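Local coordinates for autoinducer 2-binding protein LsrB (Clostridium saccharobutylicum DSM 13864, PDB 6DSP) that binds the quorum-sensing signal autoinducer-2 in the cleft of a periplasmic-binding-protein fold, acting as a receptor of the LsrB family, at residues E208-L211 with S212-D216; Q231-A234 with A235-K238; A64-Q67 with V68-N72; A200-A203 with I204-E208. One frame throughout, in Å; residues are numbered along the deposited sequence.

Interaction 1 of 4, residues E208-L211 with S212-D216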
ATOM      1  N   GLU A 208      -9.767 -18.998   2.251  1.00 12.95           N
ATOM      2  CA  GLU A 208     -10.615 -20.192   2.236  1.00 13.88           C
ATOM      3  C   GLU A 208     -11.832 -20.018   3.131  1.00 14.62           C
ATOM      4  O   GLU A 208     -12.945 -20.445   2.778  1.00 15.58           O
ATOM      5  CB  GLU A 208      -9.794 -21.405   2.690  1.00 15.33           C
ATOM      6  CG  GLU A 208      -8.736 -21.760   1.677  1.00 17.61           C
ATOM      7  CD  GLU A 208      -7.752 -22.794   2.144  1.00 20.94           C
ATOM      8  OE1 GLU A 208      -7.491 -22.900   3.373  1.00 23.62           O
ATOM      9  OE2 GLU A 208      -7.213 -23.477   1.254  1.00 21.20           O
ATOM     10  N   SER A 209     -11.652 -19.373   4.290  1.00 14.34           N
ATOM     11  CA  SER A 209     -12.776 -19.087   5.182  1.00 15.10           C
ATOM     12  C   SER A 209     -13.832 -18.228   4.497  1.00 14.58           C
ATOM     13  O   SER A 209     -15.035 -18.453   4.670  1.00 15.54           O
ATOM     14  CB  SER A 209     -12.271 -18.365   6.451  1.00 17.92           C
ATOM     15  OG  SER A 209     -11.441 -19.180   7.282  1.00 22.49           O
ATOM     16  N   ILE A 210     -13.413 -17.205   3.755  1.00 13.74           N
ATOM     17  CA  ILE A 210     -14.394 -16.375   3.058  1.00 13.96           C
ATOM     18  C   ILE A 210     -15.194 -17.198   2.067  1.00 13.99           C
ATOM     19  O   ILE A 210     -16.424 -17.101   2.012  1.00 14.67           O
ATOM     20  CB  ILE A 210     -13.698 -15.206   2.344  1.00 14.17           C
ATOM     21  CG1 ILE A 210     -12.945 -14.325   3.341  1.00 13.79           C
ATOM     22  CG2 ILE A 210     -14.712 -14.417   1.505  1.00 15.15           C
ATOM     23  CD1 ILE A 210     -12.149 -13.217   2.653  1.00 14.56           C
ATOM     24  N   LEU A 211     -14.512 -18.040   1.274  1.00 14.14           N
ATOM     25  CA  LEU A 211     -15.202 -18.810   0.255  1.00 15.08           C
ATOM     26  C   LEU A 211     -16.068 -19.904   0.860  1.00 15.91           C
ATOM     27  O   LEU A 211     -17.077 -20.292   0.255  1.00 18.16           O
ATOM     28  CB  LEU A 211     -14.176 -19.374  -0.718  1.00 14.51           C
ATOM     29  CG  LEU A 211     -13.467 -18.339  -1.606  1.00 15.46           C
ATOM     30  CD1 LEU A 211     -12.247 -18.942  -2.306  1.00 16.05           C
ATOM     31  CD2 LEU A 211     -14.470 -17.770  -2.624  1.00 16.12           C
ATOM     32  N   SER A 212     -15.717 -20.408   2.045  1.00 15.98           N
ATOM     33  CA  SER A 212     -16.531 -21.423   2.715  1.00 17.52           C
ATOM     34  C   SER A 212     -17.779 -20.807   3.363  1.00 17.29           C
ATOM     35  O   SER A 212     -18.873 -21.390   3.314  1.00 18.73           O
ATOM     36  CB  SER A 212     -15.686 -22.142   3.774  1.00 21.37           C
ATOM     37  OG  SER A 212     -14.563 -22.797   3.191  1.00 25.47           O
ATOM     38  N   ALA A 213     -17.624 -19.649   4.013  1.00 16.47           N
ATOM     39  CA  ALA A 213     -18.712 -19.024   4.751  1.00 16.68           C
ATOM     40  C   ALA A 213     -19.622 -18.199   3.852  1.00 16.74           C
ATOM     41  O   ALA A 213     -20.758 -17.919   4.243  1.00 17.31           O
ATOM     42  CB  ALA A 213     -18.137 -18.132   5.856  1.00 17.03           C
ATOM     43  N   HIS A 214     -19.138 -17.815   2.672  1.00 16.23           N
ATOM     44  CA  HIS A 214     -19.871 -16.981   1.735  1.00 16.56           C
ATOM     45  C   HIS A 214     -19.670 -17.577   0.342  1.00 17.23           C
ATOM     46  O   HIS A 214     -19.070 -16.972  -0.549  1.00 16.70           O
ATOM     47  CB  HIS A 214     -19.384 -15.533   1.794  1.00 17.25           C
ATOM     48  CG  HIS A 214     -19.367 -14.973   3.173  1.00 18.20           C
ATOM     49  ND1 HIS A 214     -20.509 -14.551   3.822  1.00 19.23           N
ATOM     50  CD2 HIS A 214     -18.351 -14.835   4.058  1.00 19.06           C
ATOM     51  CE1 HIS A 214     -20.187 -14.157   5.043  1.00 20.00           C
ATOM     52  NE2 HIS A 214     -18.890 -14.332   5.216  1.00 19.88           N
ATOM     53  N   SER A 215     -20.131 -18.821   0.162  1.00 18.15           N
ATOM     54  CA  SER A 215     -19.757 -19.560  -1.043  1.00 19.40           C
ATOM     55  C   SER A 215     -20.321 -18.951  -2.318  1.00 20.06           C
ATOM     56  O   SER A 215     -19.765 -19.195  -3.398  1.00 20.75           O
ATOM     57  CB  SER A 215     -20.149 -21.036  -0.931  1.00 20.98           C
ATOM     58  OG  SER A 215     -21.561 -21.164  -0.927  1.00 22.36           O
ATOM     59  N   ASP A 216     -21.395 -18.165  -2.218  1.00 19.75           N
ATOM     60  CA  ASP A 216     -21.973 -17.457  -3.356  1.00 20.07           C
ATOM     61  C   ASP A 216     -21.463 -16.018  -3.494  1.00 19.02           C
ATOM     62  O   ASP A 216     -22.069 -15.212  -4.227  1.00 20.43           O
ATOM     63  CB  ASP A 216     -23.499 -17.464  -3.280  1.00 22.33           C
ATOM     64  CG  ASP A 216     -24.028 -16.729  -2.070  1.00 24.65           C
ATOM     65  OD1 ASP A 216     -23.245 -16.271  -1.225  1.00 24.50           O
ATOM     66  OD2 ASP A 216     -25.245 -16.637  -1.915  1.00 26.58           O
TER

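Interaction 2 of 4, residues Q231-A234 with A235-K238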
ATOM      1  N   GLN A 231      -5.744 -14.909  -1.389  1.00 12.24           N
ATOM      2  CA  GLN A 231      -7.117 -15.148  -1.819  1.00 12.28           C
ATOM      3  C   GLN A 231      -7.147 -15.887  -3.149  1.00 12.28           C
ATOM      4  O   GLN A 231      -7.996 -16.756  -3.365  1.00 12.37           O
ATOM      5  CB  GLN A 231      -7.823 -13.813  -1.959  1.00 12.26           C
ATOM      6  CG  GLN A 231      -9.339 -13.979  -2.199  1.00 12.12           C
ATOM      7  CD  GLN A 231      -9.993 -14.621  -0.999  1.00 12.30           C
ATOM      8  OE1 GLN A 231     -10.068 -13.998   0.068  1.00 12.83           O
ATOM      9  NE2 GLN A 231     -10.511 -15.850  -1.163  1.00 12.88           N
ATOM     10  N   ALA A 232      -6.238 -15.538  -4.064  1.00 11.83           N
ATOM     11  CA  ALA A 232      -6.161 -16.273  -5.320  1.00 11.97           C
ATOM     12  C   ALA A 232      -5.805 -17.736  -5.062  1.00 12.36           C
ATOM     13  O   ALA A 232      -6.411 -18.661  -5.636  1.00 13.07           O
ATOM     14  CB  ALA A 232      -5.152 -15.632  -6.254  1.00 13.01           C
ATOM     15  N   GLN A 233      -4.839 -17.979  -4.171  1.00 12.66           N
ATOM     16  CA  GLN A 233      -4.486 -19.363  -3.846  1.00 13.30           C
ATOM     17  C   GLN A 233      -5.673 -20.103  -3.226  1.00 12.45           C
ATOM     18  O   GLN A 233      -5.935 -21.272  -3.542  1.00 12.37           O
ATOM     19  CB  GLN A 233      -3.301 -19.357  -2.879  1.00 13.89           C
ATOM     20  CG  GLN A 233      -2.842 -20.761  -2.544  1.00 14.75           C
ATOM     21  CD  GLN A 233      -2.206 -21.467  -3.729  1.00 15.21           C
ATOM     22  OE1 GLN A 233      -1.407 -20.850  -4.467  1.00 16.18           O
ATOM     23  NE2 GLN A 233      -2.537 -22.742  -3.925  1.00 15.98           N
ATOM     24  N   ALA A 234      -6.428 -19.418  -2.356  1.00 12.43           N
ATOM     25  CA  ALA A 234      -7.603 -20.042  -1.764  1.00 12.92           C
ATOM     26  C   ALA A 234      -8.618 -20.439  -2.831  1.00 13.14           C
ATOM     27  O   ALA A 234      -9.210 -21.525  -2.772  1.00 13.70           O
ATOM     28  CB  ALA A 234      -8.254 -19.089  -0.766  1.00 12.97           C
ATOM     29  N   ALA A 235      -8.832 -19.562  -3.815  1.00 12.91           N
ATOM     30  CA  ALA A 235      -9.759 -19.868  -4.890  1.00 12.67           C
ATOM     31  C   ALA A 235      -9.267 -21.069  -5.673  1.00 12.87           C
ATOM     32  O   ALA A 235     -10.036 -21.991  -5.971  1.00 13.64           O
ATOM     33  CB  ALA A 235      -9.911 -18.638  -5.779  1.00 13.46           C
ATOM     34  N   GLN A 236      -7.981 -21.082  -6.013  1.00 12.95           N
ATOM     35  CA  GLN A 236      -7.428 -22.219  -6.737  1.00 13.39           C
ATOM     36  C   GLN A 236      -7.545 -23.512  -5.918  1.00 13.31           C
ATOM     37  O   GLN A 236      -7.905 -24.572  -6.457  1.00 13.29           O
ATOM     38  CB  GLN A 236      -5.981 -21.901  -7.087  1.00 15.73           C
ATOM     39  CG  GLN A 236      -5.384 -22.916  -8.004  1.00 19.98           C
ATOM     40  CD  GLN A 236      -3.951 -22.574  -8.261  1.00 26.68           C
ATOM     41  OE1 GLN A 236      -3.671 -21.676  -9.017  1.00 29.68           O
ATOM     42  NE2 GLN A 236      -3.034 -23.240  -7.569  1.00 29.36           N
ATOM     43  N   ASN A 237      -7.298 -23.434  -4.606  1.00 13.03           N
ATOM     44  CA  ASN A 237      -7.473 -24.592  -3.717  1.00 13.35           C
ATOM     45  C   ASN A 237      -8.897 -25.134  -3.751  1.00 13.33           C
ATOM     46  O   ASN A 237      -9.104 -26.340  -3.574  1.00 14.62           O
ATOM     47  CB  ASN A 237      -7.099 -24.230  -2.279  1.00 14.02           C
ATOM     48  CG  ASN A 237      -5.616 -24.017  -2.090  1.00 14.38           C
ATOM     49  OD1 ASN A 237      -4.807 -24.282  -2.970  1.00 14.73           O
ATOM     50  ND2 ASN A 237      -5.248 -23.537  -0.911  1.00 14.87           N
ATOM     51  N   LYS A 238      -9.887 -24.259  -3.952  1.00 13.91           N
ATOM     52  CA  LYS A 238     -11.277 -24.677  -4.031  1.00 15.44           C
ATOM     53  C   LYS A 238     -11.702 -25.011  -5.459  1.00 14.38           C
ATOM     54  O   LYS A 238     -12.880 -25.332  -5.687  1.00 14.71           O
ATOM     55  CB  LYS A 238     -12.177 -23.578  -3.467  1.00 19.15           C
ATOM     56  CG  LYS A 238     -13.581 -24.077  -3.176  1.00 24.73           C
ATOM     57  CD  LYS A 238     -14.407 -23.082  -2.386  1.00 28.62           C
ATOM     58  CE  LYS A 238     -15.911 -23.369  -2.464  1.00 30.92           C
ATOM     59  NZ  LYS A 238     -16.731 -22.603  -1.461  1.00 31.86           N
TER

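Interaction 3 of 4, residues A64-Q67 with V68-N72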
ATOM      1  N   ALA A  64       3.665  -3.601  14.982  1.00 12.13           N
ATOM      2  CA  ALA A  64       4.092  -2.273  15.428  1.00 11.88           C
ATOM      3  C   ALA A  64       5.235  -2.368  16.436  1.00 11.41           C
ATOM      4  O   ALA A  64       6.206  -1.600  16.359  1.00 11.53           O
ATOM      5  CB  ALA A  64       2.915  -1.529  16.067  1.00 12.89           C
ATOM      6  N   ALA A  65       5.151  -3.325  17.371  1.00 11.33           N
ATOM      7  CA  ALA A  65       6.233  -3.498  18.342  1.00 11.67           C
ATOM      8  C   ALA A  65       7.554  -3.807  17.628  1.00 10.95           C
ATOM      9  O   ALA A  65       8.619  -3.298  18.014  1.00 11.79           O
ATOM     10  CB  ALA A  65       5.874  -4.601  19.337  1.00 12.47           C
ATOM     11  N   SER A  66       7.515  -4.632  16.589  1.00 11.12           N
ATOM     12  CA  SER A  66       8.733  -4.887  15.844  1.00 11.51           C
ATOM     13  C   SER A  66       9.237  -3.624  15.183  1.00 11.17           C
ATOM     14  O   SER A  66      10.448  -3.360  15.179  1.00 11.93           O
ATOM     15  CB  SER A  66       8.513  -5.925  14.790  1.00 14.47           C
ATOM     16  OG  SER A  66       9.710  -6.088  14.082  1.00 20.29           O
ATOM     17  N   GLN A  67       8.332  -2.826  14.596  1.00 10.90           N
ATOM     18  CA  GLN A  67       8.791  -1.603  13.928  1.00 11.20           C
ATOM     19  C   GLN A  67       9.406  -0.628  14.926  1.00 10.67           C
ATOM     20  O   GLN A  67      10.426   0.011  14.612  1.00 11.43           O
ATOM     21  CB  GLN A  67       7.676  -0.924  13.131  1.00 11.65           C
ATOM     22  CG  GLN A  67       7.204  -1.771  11.961  1.00 11.59           C
ATOM     23  CD  GLN A  67       6.342  -0.955  11.017  1.00 11.63           C
ATOM     24  OE1 GLN A  67       5.403  -0.264  11.456  1.00 12.76           O
ATOM     25  NE2 GLN A  67       6.653  -0.991   9.742  1.00 11.31           N
ATOM     26  N   VAL A  68       8.846  -0.538  16.155  1.00 10.74           N
ATOM     27  CA  VAL A  68       9.461   0.301  17.178  1.00 10.97           C
ATOM     28  C   VAL A  68      10.890  -0.163  17.431  1.00 11.10           C
ATOM     29  O   VAL A  68      11.801   0.661  17.562  1.00 11.71           O
ATOM     30  CB  VAL A  68       8.622   0.265  18.467  1.00 11.30           C
ATOM     31  CG1 VAL A  68       9.390   0.888  19.620  1.00 11.63           C
ATOM     32  CG2 VAL A  68       7.299   1.001  18.258  1.00 12.14           C
ATOM     33  N   SER A  69      11.098  -1.489  17.526  1.00 12.28           N
ATOM     34  CA  SER A  69      12.448  -1.985  17.792  1.00 13.06           C
ATOM     35  C   SER A  69      13.377  -1.622  16.647  1.00 11.84           C
ATOM     36  O   SER A  69      14.538  -1.248  16.879  1.00 13.04           O
ATOM     37  CB  SER A  69      12.467  -3.503  17.950  1.00 16.01           C
ATOM     38  OG  SER A  69      13.837  -3.927  18.115  1.00 21.67           O
ATOM     39  N   VAL A  70      12.904  -1.739  15.401  1.00 11.60           N
ATOM     40  CA  VAL A  70      13.740  -1.390  14.256  1.00 11.60           C
ATOM     41  C   VAL A  70      14.087   0.097  14.275  1.00 11.59           C
ATOM     42  O   VAL A  70      15.246   0.486  14.044  1.00 12.82           O
ATOM     43  CB  VAL A  70      13.041  -1.777  12.934  1.00 12.15           C
ATOM     44  CG1 VAL A  70      13.798  -1.242  11.738  1.00 13.03           C
ATOM     45  CG2 VAL A  70      12.851  -3.295  12.822  1.00 13.25           C
ATOM     46  N   ILE A  71      13.088   0.952  14.537  1.00 11.78           N
ATOM     47  CA  ILE A  71      13.328   2.397  14.633  1.00 11.58           C
ATOM     48  C   ILE A  71      14.357   2.695  15.721  1.00 11.62           C
ATOM     49  O   ILE A  71      15.326   3.421  15.484  1.00 11.68           O
ATOM     50  CB  ILE A  71      12.003   3.130  14.931  1.00 11.36           C
ATOM     51  CG1 ILE A  71      11.056   3.013  13.722  1.00 11.61           C
ATOM     52  CG2 ILE A  71      12.268   4.596  15.309  1.00 12.18           C
ATOM     53  CD1 ILE A  71       9.605   3.264  14.107  1.00 11.80           C
ATOM     54  N   ASN A  72      14.135   2.172  16.940  1.00 11.79           N
ATOM     55  CA  ASN A  72      15.051   2.453  18.051  1.00 12.05           C
ATOM     56  C   ASN A  72      16.468   2.024  17.722  1.00 12.48           C
ATOM     57  O   ASN A  72      17.420   2.759  18.025  1.00 13.47           O
ATOM     58  CB  ASN A  72      14.596   1.711  19.298  1.00 12.58           C
ATOM     59  CG  ASN A  72      13.311   2.267  19.911  1.00 14.03           C
ATOM     60  OD1 ASN A  72      12.835   3.386  19.594  1.00 14.59           O
ATOM     61  ND2 ASN A  72      12.760   1.475  20.822  1.00 14.34           N
TER

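Interaction 4 of 4, residues A200-A203 with I204-E208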
ATOM      1  N   ALA A 200       1.491 -14.714   4.952  1.00 12.59           N
ATOM      2  CA  ALA A 200       1.180 -15.352   3.690  1.00 13.41           C
ATOM      3  C   ALA A 200       0.339 -16.615   3.884  1.00 14.21           C
ATOM      4  O   ALA A 200      -0.642 -16.831   3.155  1.00 14.67           O
ATOM      5  CB  ALA A 200       2.471 -15.636   2.924  1.00 14.29           C
ATOM      6  N   GLU A 201       0.691 -17.461   4.852  1.00 14.78           N
ATOM      7  CA  GLU A 201      -0.093 -18.673   5.068  1.00 15.35           C
ATOM      8  C   GLU A 201      -1.481 -18.347   5.617  1.00 14.14           C
ATOM      9  O   GLU A 201      -2.477 -18.971   5.218  1.00 15.52           O
ATOM     10  CB  GLU A 201       0.655 -19.659   5.977  1.00 18.15           C
ATOM     11  CG  GLU A 201       2.013 -20.188   5.423  1.00 21.62           C
ATOM     12  CD  GLU A 201       1.875 -21.141   4.247  1.00 25.40           C
ATOM     13  OE1 GLU A 201       2.375 -22.279   4.304  1.00 23.90           O
ATOM     14  OE2 GLU A 201       1.281 -20.761   3.236  1.00 29.95           O
ATOM     15  N   GLN A 202      -1.584 -17.341   6.490  1.00 13.71           N
ATOM     16  CA  GLN A 202      -2.897 -16.980   7.011  1.00 14.35           C
ATOM     17  C   GLN A 202      -3.784 -16.373   5.933  1.00 13.45           C
ATOM     18  O   GLN A 202      -5.016 -16.529   5.982  1.00 14.05           O
ATOM     19  CB  GLN A 202      -2.773 -16.022   8.214  1.00 16.95           C
ATOM     20  CG  GLN A 202      -4.166 -15.885   8.819  1.00 20.66           C
ATOM     21  CD  GLN A 202      -4.280 -15.189  10.126  1.00 23.49           C
ATOM     22  OE1 GLN A 202      -3.562 -14.227  10.391  1.00 22.37           O
ATOM     23  NE2 GLN A 202      -5.231 -15.656  10.965  1.00 24.43           N
ATOM     24  N   ALA A 203      -3.207 -15.671   4.967  1.00 13.10           N
ATOM     25  CA  ALA A 203      -4.040 -15.092   3.907  1.00 12.85           C
ATOM     26  C   ALA A 203      -4.697 -16.180   3.080  1.00 12.53           C
ATOM     27  O   ALA A 203      -5.829 -15.998   2.620  1.00 12.85           O
ATOM     28  CB  ALA A 203      -3.178 -14.212   3.026  1.00 13.33           C
ATOM     29  N   ILE A 204      -4.021 -17.316   2.892  1.00 12.16           N
ATOM     30  CA  ILE A 204      -4.656 -18.443   2.224  1.00 12.42           C
ATOM     31  C   ILE A 204      -5.790 -18.986   3.074  1.00 12.49           C
ATOM     32  O   ILE A 204      -6.891 -19.252   2.570  1.00 13.59           O
ATOM     33  CB  ILE A 204      -3.639 -19.558   1.918  1.00 13.56           C
ATOM     34  CG1 ILE A 204      -2.502 -19.003   1.066  1.00 14.03           C
ATOM     35  CG2 ILE A 204      -4.322 -20.760   1.266  1.00 15.08           C
ATOM     36  CD1 ILE A 204      -1.294 -19.956   0.975  1.00 14.51           C
ATOM     37  N   SER A 205      -5.528 -19.198   4.368  1.00 13.50           N
ATOM     38  CA  SER A 205      -6.536 -19.778   5.252  1.00 13.97           C
ATOM     39  C   SER A 205      -7.759 -18.866   5.380  1.00 14.01           C
ATOM     40  O   SER A 205      -8.908 -19.322   5.310  1.00 14.69           O
ATOM     41  CB  SER A 205      -5.919 -20.007   6.624  1.00 15.43           C
ATOM     42  OG  SER A 205      -6.881 -20.638   7.450  1.00 17.67           O
ATOM     43  N   VAL A 206      -7.535 -17.574   5.588  1.00 13.89           N
ATOM     44  CA  VAL A 206      -8.637 -16.613   5.598  1.00 13.34           C
ATOM     45  C   VAL A 206      -9.355 -16.582   4.249  1.00 13.16           C
ATOM     46  O   VAL A 206     -10.593 -16.543   4.206  1.00 13.40           O
ATOM     47  CB  VAL A 206      -8.119 -15.224   6.024  1.00 13.15           C
ATOM     48  CG1 VAL A 206      -9.186 -14.139   5.792  1.00 13.48           C
ATOM     49  CG2 VAL A 206      -7.710 -15.253   7.469  1.00 13.53           C
ATOM     50  N   GLY A 207      -8.608 -16.612   3.135  1.00 12.10           N
ATOM     51  CA  GLY A 207      -9.265 -16.663   1.830  1.00 12.34           C
ATOM     52  C   GLY A 207     -10.189 -17.851   1.705  1.00 13.11           C
ATOM     53  O   GLY A 207     -11.288 -17.748   1.135  1.00 13.30           O
ATOM     54  N   GLU A 208      -9.767 -18.998   2.251  1.00 12.95           N
ATOM     55  CA  GLU A 208     -10.615 -20.192   2.236  1.00 13.88           C
ATOM     56  C   GLU A 208     -11.832 -20.018   3.131  1.00 14.62           C
ATOM     57  O   GLU A 208     -12.945 -20.445   2.778  1.00 15.58           O
ATOM     58  CB  GLU A 208      -9.794 -21.405   2.690  1.00 15.33           C
ATOM     59  CG  GLU A 208      -8.736 -21.760   1.677  1.00 17.61           C
ATOM     60  CD  GLU A 208      -7.752 -22.794   2.144  1.00 20.94           C
ATOM     61  OE1 GLU A 208      -7.491 -22.900   3.373  1.00 23.62           O
ATOM     62  OE2 GLU A 208      -7.213 -23.477   1.254  1.00 21.20           O
TER

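Interaction 1 of 4, residues E208-L211 with S212-D216
S212 folds its hydroxyl back onto the helix turn before it. CB lies 3.4 Å from E208 O, the carbonyl one turn earlier. From there OG sits beside S212's own backbone N, opposite the carbonyl carbon (chi1 -61°), and this rotation carries it to a 2.9 Å hydrogen bond with E208 O. The hydroxyl reaches that oxygen from above the carbonyl plane, 42° out of it, whereas S212 N approaches the same atom much closer to the plane. E208 O is therefore gripped by two donors of one residue. The E208 carboxylate has its partner, N237, on helix 227-237.

A213 N repeats the i to i+4 bond to S209 O at 2.9 Å. The last bond of the series, H214 N to I210 O, is also 2.9 Å but more bent, 133° at the hydrogen. The H214 ring presents its edge to that acceptor, with CD2 3.6 Å from I210 O and the oxygen near the ring plane; NE2 finds its partner in Y194 of strand 187-195. Beyond this point the turn is finished by a CA-H...O contact of 3.1 Å from S215 CA to L211 O. A bent last bond, a CA-H...O contact after it and the departure of H214 from helical phi/psi together mark the C-terminal end of an alpha-helix, here helix 200-213.

Interaction 2 of 4, residues Q231-A234 with A235-K238
Q233 and N237, one helical turn apart, meet through their side-chain amides with the two planes turned 57° from each other. Q233 NE2 donates to N237 OD1 at 2.9 Å, the N-H...O angle being 151°. The acceptor lies close to the amide plane of Q233, while seen from N237 the donor is tilted out of the carbonyl plane. A turn at chi2 bends the Q233 chain so that NE2 reaches N237 OD1. Both amides have a second partner: Q233 OE1 bonds Y259, and N237 ND2 bonds E208 OE2 of helix 200-213.

The pair occupies the last turn of helix 227-237, the connecting helix of a beta-alpha-beta unit between strands 219-222 and 246-249. Beside it, the extended Q236 crosses Q233 at a slant, the amide planes almost perpendicular (78°) and the two NE2 atoms 3.7 Å from each other.

Beneath these side chains the main-chain bonds run regularly, from A235 N to Q231 O (3.0 Å) through N237 N to Q233 O (2.8 Å). K238 N to A234 O is longer at 3.1 Å and more bent, at the first residue with non-helical backbone angles. Q231, by contrast, turns its amide inward, OE1 bonding H159 and NE2 bonding G207 O.

Interaction 3 of 4, residues A64-Q67 with V68-N72
I71 lays its side chain over the carbonyl oxygen of Q67, one turn back: CG1 is 3.2 Å and CD1 3.4 Å from Q67 O. The same oxygen accepts I71 N at 2.8 Å in a nearly straight bond, 170° at the hydrogen, so it is engaged by the backbone and flanked by aliphatic carbon. The valines repeat the pattern with one branch each. In both, CG1 is anti to the backbone N (chi1 168° for V68, 172° for V70), which leaves CG2 beside N; V68 CG2 thus comes to 3.4 Å from A64 O and V70 CG2 to 3.4 Å from S66 O. V68 N and V70 N bond to those oxygens, and S69 N to A65 O, an unbroken i to i+4 ladder.

A second shell fixes the buried Q67, whose extended chain carries the amide to the loops. NE2 donates to P28 O and S85 O while OE1 accepts from V87 N; three bonds should leave it little freedom to rotate. At the helix start S63 OG accepts from S66 N. In the wider fold, Q67, V70 and I71 rest on I27 of strand 23-27, Q67 and I71 also on strand 81-84, and V68 with I71 on helix 89-101.

Interaction 4 of 4, residues A200-A203 with I204-E208
I204 and V206 pack back against the opening turn of alpha-helix 200-213, which follows strand 187-195 in the lobe of the periplasmic-binding fold built on the four-stranded parallel sheet.

Among the side chains, E201 and I204 run side by side, pointing the same way. E201 bends at chi2 (-70°), which brings OE2 beside the isoleucine tip, 3.5 Å from I204 CD1. On another side of the helix Q202 and V206 meet at an angle through aliphatic carbons, Q202 CG to V206 CG2 at 3.8 Å. The Q202 amide is directed elsewhere, its OE1 bonding N197.

The main-chain bonds strengthen from I204 N to V206 N. I204 N makes two weak bonds, to A200 O at 3.4 Å and to E201 O at 3.2 Å, sharing its hydrogen between i-4 and i-3 acceptors. S205 N to E201 O is straighter, and V206 N to Q202 O is short and almost linear at 174°.

Toward the next helix, I204 touches Q233 and N237 of helix 227-237. G207 N bonds A203 O at 2.9 Å, the donor standing 38° out of the carbonyl plane.

Overall arrangement
Along the chain the order is interaction 3, then 4, 1 and 2. Interactions 4 and 1 are successive parts of helix 200-213 and share E208, their centres 12 Å apart. Interaction 2 ends the neighbouring helix 227-237, its centre 9 Å from that of interaction 4 and 11 Å from that of interaction 1. Two side-chain bonds tie the helices, both beside the four-stranded parallel sheet. Interaction 3 belongs to the other lobe, on the larger mixed sheet, with nearest atoms about 22 Å from interactions 1 and 2 and about 14 Å from interaction 4. The autoinducer-2 lies between the lobes, as expected of this family's two-lobed receptors.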